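Local coordinates for thiamine-binding periplasmic protein (PDB 2QRY), which captures thiamine, thiamine phosphate and thiamine diphosphate with high affinity in the periplasm and serves the ThiBPQ ABC transporter in thiamine import, at residues Leu216-Ser221 with Asn282-Val287; Gly126-Val131 with Gly242-Val247. One frame throughout, in Å; residues are numbered along the deposited sequence.

Contact 1 (Leu216-Ser221 with Asn282-Val287); sequences LSYTTS and NWMYPV. With TPS (thiamin phosphate), chain E.
T220 and W283 bring the two backbones closest, their CA atoms 6.0 Å apart, where the type I turn from Y218 to S221 faces the residue that leaves a helix with positive phi. One direct hydrogen bond joins the segments: T220 OG1 donates to W283 O over 2.6 Å, from above the carbonyl plane. With chi1 at 46°, OG1 sits between backbone N and carbonyl carbon, and CG2 is left to lie over a face of the Y285 ring as a CH-pi contact, 3.9 Å from its centroid. A water at the edge of that ring links Y285 OH to T219 OG1. Selenomethionine M284, bent at chi2 and chi3, lays SE over one face of the Y218 ring, 3.4 Å from CD2. The Y218 hydroxyl is hydrogen-bonded to Q246 OE1, which helps to fix the far end of the ring. S221 OG takes part in three bonds: it accepts from S217 OG and from Y218 N, and donates to N1A of thiamin phosphate at 2.9 Å. Y218 and W283 both lie against the ligand, W283 CD1 3.7 Å from N3A of thiamin phosphate. Turn and post-helical loop together supply part of the thiamine pocket of this periplasmic solute-binding protein, with a Met-aromatic contact built into it.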
loop_
_atom_site.group_PDB
_atom_site.type_symbol
_atom_site.label_atom_id
_atom_site.label_comp_id
_atom_site.label_asym_id
_atom_site.label_seq_id
_atom_site.Cartn_x
_atom_site.Cartn_y
_atom_site.Cartn_z
ATOM N N LEU A 216 -1.715 -11.940 -2.315
ATOM C CA LEU A 216 -0.788 -10.998 -1.715
ATOM C C LEU A 216 -1.606 -9.862 -1.106
ATOM O O LEU A 216 -2.395 -9.223 -1.795
ATOM C CB LEU A 216 0.169 -10.415 -2.743
ATOM C CG LEU A 216 1.140 -9.543 -1.951
ATOM C CD1 LEU A 216 2.537 -10.055 -2.167
ATOM C CD2 LEU A 216 0.989 -8.079 -2.321
ATOM N N SER A 217 -1.425 -9.633 0.188
ATOM C CA SER A 217 -2.145 -8.571 0.885
ATOM C C SER A 217 -1.285 -8.014 2.028
ATOM O O SER A 217 -0.093 -7.767 1.834
ATOM C CB SER A 217 -3.484 -9.096 1.418
ATOM O OG SER A 217 -4.357 -8.027 1.749
ATOM N N TYR A 218 -1.870 -7.830 3.212
ATOM C CA TYR A 218 -1.127 -7.279 4.347
ATOM C C TYR A 218 -1.235 -8.056 5.661
ATOM O O TYR A 218 -2.237 -8.728 5.914
ATOM C CB TYR A 218 -1.573 -5.845 4.612
ATOM C CG TYR A 218 -1.228 -4.871 3.513
ATOM C CD1 TYR A 218 -2.000 -4.796 2.355
ATOM C CD2 TYR A 218 -0.146 -3.998 3.646
ATOM C CE1 TYR A 218 -1.711 -3.870 1.363
ATOM C CE2 TYR A 218 0.158 -3.069 2.651
ATOM C CZ TYR A 218 -0.632 -3.011 1.515
ATOM O OH TYR A 218 -0.355 -2.096 0.534
ATOM N N THR A 219 -0.215 -7.933 6.512
ATOM C CA THR A 219 -0.220 -8.633 7.797
ATOM C C THR A 219 -1.413 -8.204 8.636
ATOM O O THR A 219 -1.773 -8.878 9.591
ATOM C CB THR A 219 1.053 -8.350 8.644
ATOM O OG1 THR A 219 1.199 -6.936 8.850
ATOM C CG2 THR A 219 2.288 -8.905 7.961
ATOM N N THR A 220 -2.018 -7.081 8.264
ATOM C CA THR A 220 -3.156 -6.527 8.985
ATOM C C THR A 220 -4.517 -6.878 8.376
ATOM O O THR A 220 -5.564 -6.565 8.951
ATOM C CB THR A 220 -3.044 -4.982 9.070
ATOM O OG1 THR A 220 -2.692 -4.456 7.781
ATOM C CG2 THR A 220 -1.981 -4.569 10.102
ATOM N N SER A 221 -4.512 -7.530 7.220
ATOM C CA SER A 221 -5.771 -7.878 6.577
ATOM C C SER A 221 -6.688 -8.734 7.453
ATOM O O SER A 221 -7.908 -8.574 7.420
ATOM C CB SER A 221 -5.512 -8.589 5.243
ATOM O OG SER A 221 -4.900 -7.708 4.320
ATOM N N ASN A 282 -8.431 1.771 6.747
ATOM C CA ASN A 282 -7.461 1.258 5.783
ATOM C C ASN A 282 -6.819 -0.047 6.245
ATOM O O ASN A 282 -6.116 -0.697 5.474
ATOM C CB ASN A 282 -6.356 2.291 5.546
ATOM C CG ASN A 282 -5.983 2.437 4.067
ATOM O OD1 ASN A 282 -4.848 2.794 3.727
ATOM N ND2 ASN A 282 -6.944 2.185 3.189
ATOM N N TRP A 283 -7.048 -0.426 7.500
ATOM C CA TRP A 283 -6.471 -1.651 8.039
ATOM C C TRP A 283 -4.953 -1.665 7.853
ATOM O O TRP A 283 -4.380 -2.519 7.179
ATOM C CB TRP A 283 -7.133 -2.860 7.374
ATOM C CG TRP A 283 -8.608 -2.834 7.600
ATOM C CD1 TRP A 283 -9.570 -2.405 6.726
ATOM C CD2 TRP A 283 -9.285 -3.121 8.829
ATOM N NE1 TRP A 283 -10.798 -2.399 7.337
ATOM C CE2 TRP A 283 -10.654 -2.834 8.628
ATOM C CE3 TRP A 283 -8.866 -3.585 10.084
ATOM C CZ2 TRP A 283 -11.609 -2.999 9.639
ATOM C CZ3 TRP A 283 -9.814 -3.749 11.088
ATOM C CH2 TRP A 283 -11.172 -3.455 10.857
HETATM N N MSE A 284 -4.320 -0.682 8.473
HETATM C CA MSE A 284 -2.878 -0.492 8.432
HETATM C C MSE A 284 -2.502 0.126 9.777
HETATM O O MSE A 284 -3.378 0.576 10.517
HETATM C CB MSE A 284 -2.519 0.488 7.306
HETATM C CG MSE A 284 -2.789 -0.014 5.897
HETATM SE SE MSE A 284 -1.541 -1.396 5.363
HETATM C CE MSE A 284 -0.069 -0.259 4.782
ATOM N N TYR A 285 -1.211 0.157 10.096
ATOM C CA TYR A 285 -0.767 0.753 11.354
ATOM C C TYR A 285 -0.649 2.267 11.175
ATOM O O TYR A 285 -0.042 2.741 10.214
ATOM C CB TYR A 285 0.585 0.173 11.783
ATOM C CG TYR A 285 0.528 -1.294 12.136
ATOM C CD1 TYR A 285 -0.106 -1.726 13.300
ATOM C CD2 TYR A 285 1.090 -2.254 11.296
ATOM C CE1 TYR A 285 -0.182 -3.081 13.620
ATOM C CE2 TYR A 285 1.023 -3.611 11.606
ATOM C CZ TYR A 285 0.383 -4.015 12.769
ATOM O OH TYR A 285 0.304 -5.353 13.067
ATOM N N PRO A 286 -1.238 3.044 12.097
ATOM C CA PRO A 286 -1.200 4.507 12.042
ATOM C C PRO A 286 0.212 5.056 12.181
ATOM O O PRO A 286 1.119 4.380 12.680
ATOM C CB PRO A 286 -2.087 4.925 13.212
ATOM C CG PRO A 286 -3.009 3.773 13.376
ATOM C CD PRO A 286 -2.089 2.597 13.211
ATOM N N VAL A 287 0.386 6.294 11.745
ATOM C CA VAL A 287 1.676 6.951 11.807
ATOM C C VAL A 287 1.784 7.765 13.102
ATOM O O VAL A 287 2.878 8.137 13.526
ATOM C CB VAL A 287 1.873 7.846 10.565
ATOM C CG1 VAL A 287 0.993 9.067 10.649
ATOM C CG2 VAL A 287 3.308 8.208 10.425
HETATM C CM2 TPS E . -8.912 -6.269 4.328
HETATM N N3 TPS E . -4.777 -1.932 1.626
HETATM C C2 TPS E . -5.450 -2.657 0.754
HETATM S S1 TPS E . -4.847 -2.144 -0.777
HETATM C C5 TPS E . -3.682 -0.950 -0.189
HETATM C C4 TPS E . -3.855 -1.035 1.176
HETATM C CM4 TPS E . -3.034 -0.163 2.120
HETATM C C6 TPS E . -2.794 -0.136 -1.077
HETATM C C7 TPS E . -3.298 -0.560 -2.456
HETATM O O7 TPS E . -2.591 0.025 -3.543
HETATM N N1A TPS E . -6.611 -5.430 4.094
HETATM C C2A TPS E . -7.920 -5.175 4.010
HETATM N N3A TPS E . -8.362 -3.972 3.647
HETATM C C4A TPS E . -7.508 -2.968 3.352
HETATM N N4A TPS E . -7.997 -1.731 2.973
HETATM C C5A TPS E . -6.099 -3.204 3.430
HETATM C C6A TPS E . -5.692 -4.492 3.819
HETATM C C7A TPS E . -5.040 -2.122 3.108
HETATM P P1 TPS E . -3.280 -0.541 -4.891
HETATM O O1 TPS E . -3.279 -2.095 -4.859
HETATM O O2 TPS E . -2.558 0.017 -6.185
HETATM O O3 TPS E . -4.748 -0.064 -4.920
HETATM O O HOH W 1 1.684 -7.016 11.532
#

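Contact 2 (Gly126-Val131 with Gly242-Val247); sequences GYFAFV and GHYLQV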
loop_
_atom_site.group_PDB
_atom_site.type_symbol
_atom_site.label_atom_id
_atom_site.label_comp_id
_atom_site.label_asym_id
_atom_site.label_seq_id
_atom_site.Cartn_x
_atom_site.Cartn_y
_atom_site.Cartn_z
ATOM N N GLY A 126 2.582 -0.712 6.861
ATOM C CA GLY A 126 2.214 -2.101 7.028
ATOM C C GLY A 126 3.238 -3.033 6.422
ATOM O O GLY A 126 4.317 -2.607 6.001
ATOM N N TYR A 127 2.894 -4.315 6.371
ATOM C CA TYR A 127 3.790 -5.313 5.826
ATOM C C TYR A 127 3.044 -6.223 4.866
ATOM O O TYR A 127 2.015 -6.801 5.214
ATOM C CB TYR A 127 4.389 -6.131 6.964
ATOM C CG TYR A 127 5.079 -5.271 7.998
ATOM C CD1 TYR A 127 6.395 -4.843 7.811
ATOM C CD2 TYR A 127 4.405 -4.854 9.149
ATOM C CE1 TYR A 127 7.029 -4.020 8.748
ATOM C CE2 TYR A 127 5.025 -4.030 10.087
ATOM C CZ TYR A 127 6.339 -3.619 9.878
ATOM O OH TYR A 127 6.962 -2.811 10.801
ATOM N N PHE A 128 3.563 -6.337 3.647
ATOM C CA PHE A 128 2.945 -7.192 2.652
ATOM C C PHE A 128 3.074 -8.641 3.098
ATOM O O PHE A 128 4.105 -9.053 3.636
ATOM C CB PHE A 128 3.618 -7.017 1.287
ATOM C CG PHE A 128 3.605 -5.606 0.782
ATOM C CD1 PHE A 128 2.400 -4.950 0.539
ATOM C CD2 PHE A 128 4.799 -4.931 0.553
ATOM C CE1 PHE A 128 2.387 -3.642 0.077
ATOM C CE2 PHE A 128 4.797 -3.621 0.088
ATOM C CZ PHE A 128 3.590 -2.974 -0.150
ATOM N N ALA A 129 2.018 -9.408 2.869
ATOM C CA ALA A 129 2.014 -10.807 3.242
ATOM C C ALA A 129 0.918 -11.545 2.486
ATOM O O ALA A 129 -0.053 -10.938 2.032
ATOM C CB ALA A 129 1.789 -10.936 4.741
ATOM N N PHE A 130 1.079 -12.856 2.347
ATOM C CA PHE A 130 0.073 -13.651 1.678
ATOM C C PHE A 130 -0.979 -14.086 2.678
ATOM O O PHE A 130 -0.663 -14.658 3.721
ATOM C CB PHE A 130 0.696 -14.875 1.011
ATOM C CG PHE A 130 1.439 -14.561 -0.250
ATOM C CD1 PHE A 130 2.790 -14.245 -0.220
ATOM C CD2 PHE A 130 0.786 -14.582 -1.471
ATOM C CE1 PHE A 130 3.482 -13.955 -1.396
ATOM C CE2 PHE A 130 1.473 -14.293 -2.655
ATOM C CZ PHE A 130 2.824 -13.979 -2.609
ATOM N N VAL A 131 -2.233 -13.787 2.365
ATOM C CA VAL A 131 -3.351 -14.155 3.228
ATOM C C VAL A 131 -4.022 -15.422 2.718
ATOM O O VAL A 131 -4.107 -15.643 1.506
ATOM C CB VAL A 131 -4.399 -13.034 3.282
ATOM C CG1 VAL A 131 -5.671 -13.539 3.949
ATOM C CG2 VAL A 131 -3.841 -11.842 4.044
ATOM N N GLY A 242 11.325 -12.779 6.389
ATOM C CA GLY A 242 10.954 -11.466 6.882
ATOM C C GLY A 242 10.016 -10.845 5.856
ATOM O O GLY A 242 9.812 -11.421 4.785
ATOM N N HIS A 243 9.460 -9.678 6.164
ATOM C CA HIS A 243 8.520 -9.017 5.265
ATOM C C HIS A 243 8.918 -7.605 4.836
ATOM O O HIS A 243 9.606 -6.883 5.569
ATOM C CB HIS A 243 7.139 -9.001 5.914
ATOM C CG HIS A 243 6.584 -10.371 6.151
ATOM N ND1 HIS A 243 5.430 -10.823 5.546
ATOM C CD2 HIS A 243 7.061 -11.413 6.874
ATOM C CE1 HIS A 243 5.223 -12.084 5.883
ATOM N NE2 HIS A 243 6.199 -12.466 6.686
ATOM N N TYR A 244 8.477 -7.225 3.640
ATOM C CA TYR A 244 8.786 -5.918 3.081
ATOM C C TYR A 244 7.886 -4.843 3.669
ATOM O O TYR A 244 6.675 -5.018 3.773
ATOM C CB TYR A 244 8.650 -5.948 1.554
ATOM C CG TYR A 244 9.399 -4.829 0.868
ATOM C CD1 TYR A 244 8.940 -3.511 0.934
ATOM C CD2 TYR A 244 10.588 -5.081 0.174
ATOM C CE1 TYR A 244 9.648 -2.464 0.323
ATOM C CE2 TYR A 244 11.300 -4.048 -0.439
ATOM C CZ TYR A 244 10.824 -2.743 -0.360
ATOM O OH TYR A 244 11.513 -1.718 -0.967
ATOM N N LEU A 245 8.496 -3.724 4.045
ATOM C CA LEU A 245 7.773 -2.623 4.661
ATOM C C LEU A 245 7.226 -1.599 3.692
ATOM O O LEU A 245 7.904 -1.195 2.741
ATOM C CB LEU A 245 8.677 -1.901 5.664
ATOM C CG LEU A 245 8.188 -0.548 6.200
ATOM C CD1 LEU A 245 6.997 -0.734 7.130
ATOM C CD2 LEU A 245 9.333 0.126 6.951
ATOM N N GLN A 246 5.992 -1.174 3.944
ATOM C CA GLN A 246 5.369 -0.148 3.130
ATOM C C GLN A 246 4.938 1.009 4.021
ATOM O O GLN A 246 4.317 0.811 5.067
ATOM C CB GLN A 246 4.132 -0.659 2.378
ATOM C CG GLN A 246 3.491 0.446 1.532
ATOM C CD GLN A 246 2.134 0.081 0.953
ATOM O OE1 GLN A 246 1.195 -0.248 1.685
ATOM N NE2 GLN A 246 2.018 0.154 -0.368
ATOM N N VAL A 247 5.283 2.216 3.597
ATOM C CA VAL A 247 4.889 3.417 4.301
ATOM C C VAL A 247 4.188 4.223 3.227
ATOM O O VAL A 247 4.826 4.697 2.293
ATOM C CB VAL A 247 6.100 4.226 4.822
ATOM C CG1 VAL A 247 5.615 5.509 5.465
ATOM C CG2 VAL A 247 6.902 3.399 5.821
HETATM O O HOH W 2 6.317 -8.791 2.503
#
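G126 and Q246 form an antiparallel hydrogen-bonded pair, G126 N giving its hydrogen to Q246 O at 2.9 Å and Q246 N returning one to G126 O. The next pair, Y127 with L245, is non-hydrogen-bonded. Beyond it the strands splay: the N-to-C directions of the two short segments make 136°, and the bond from F128 N to Y244 O is weak at 3.4 Å. A water fills in, donating to F128 O and accepting from Y244 N.

H243 can be followed outward. Its CB lies 4.1 Å from Y127 CB. CG, beside the backbone N at chi1 -62°, turns the imidazole toward the neighbouring strand. ND1 then donates to F128 O over 2.9 Å, almost straight at 166° and with the acceptor in the ring plane. CE1 rests 3.8 Å from A129 CB, while NE2 is hydrogen-bonded to the backbone N of F239. A side chain thus takes over where the backbone pairing fades, and an alanine here would probably leave F128 O with its water but without the imidazole donor, and leave A129 CB facing a gap.

Strands 121-133 and 243-252 pair antiparallel in the mixed sheet of this bacterial solute-binding protein, whose family has two lobes with the ligand between them; the Q246 side chain comes within about 4 Å of the bound thiamin phosphate (nearest atoms). On the side of the sheet bearing Q246, the F128 ring meets that side chain at about a right angle: CZ is 3.5 Å from Q246 CB and equally near NE2. The amide lies against the CZ end of the ring and is held there by further bonds, NE2 to D86 OD2 and OE1 to the pocket tyrosine Y218. The F128 and Y244 side chains run alongside each other, pointing the same way. Across the sheet, Y127 CE1 touches L245 CD1 at 3.7 Å.

Overall arrangement
Following the chain from the N terminus, past strands 24-29, 54-59 and 81-86, strand 121-133 supplies the first half of contact 2, and 242-247 closes that loop. Segment 216-221, the first half of contact 1, lies within the loop from 126-131 to 242-247, while its partner 282-287 lies beyond it, so the two loops cross. Strand 121-133 lies at the junction, pairing with 214-218, 243-252 and the short 285-286, and S217 N and A129 O probably bond between the two contacts. The binding-site turn and post-helical loop are thereby tied to the same mixed sheet.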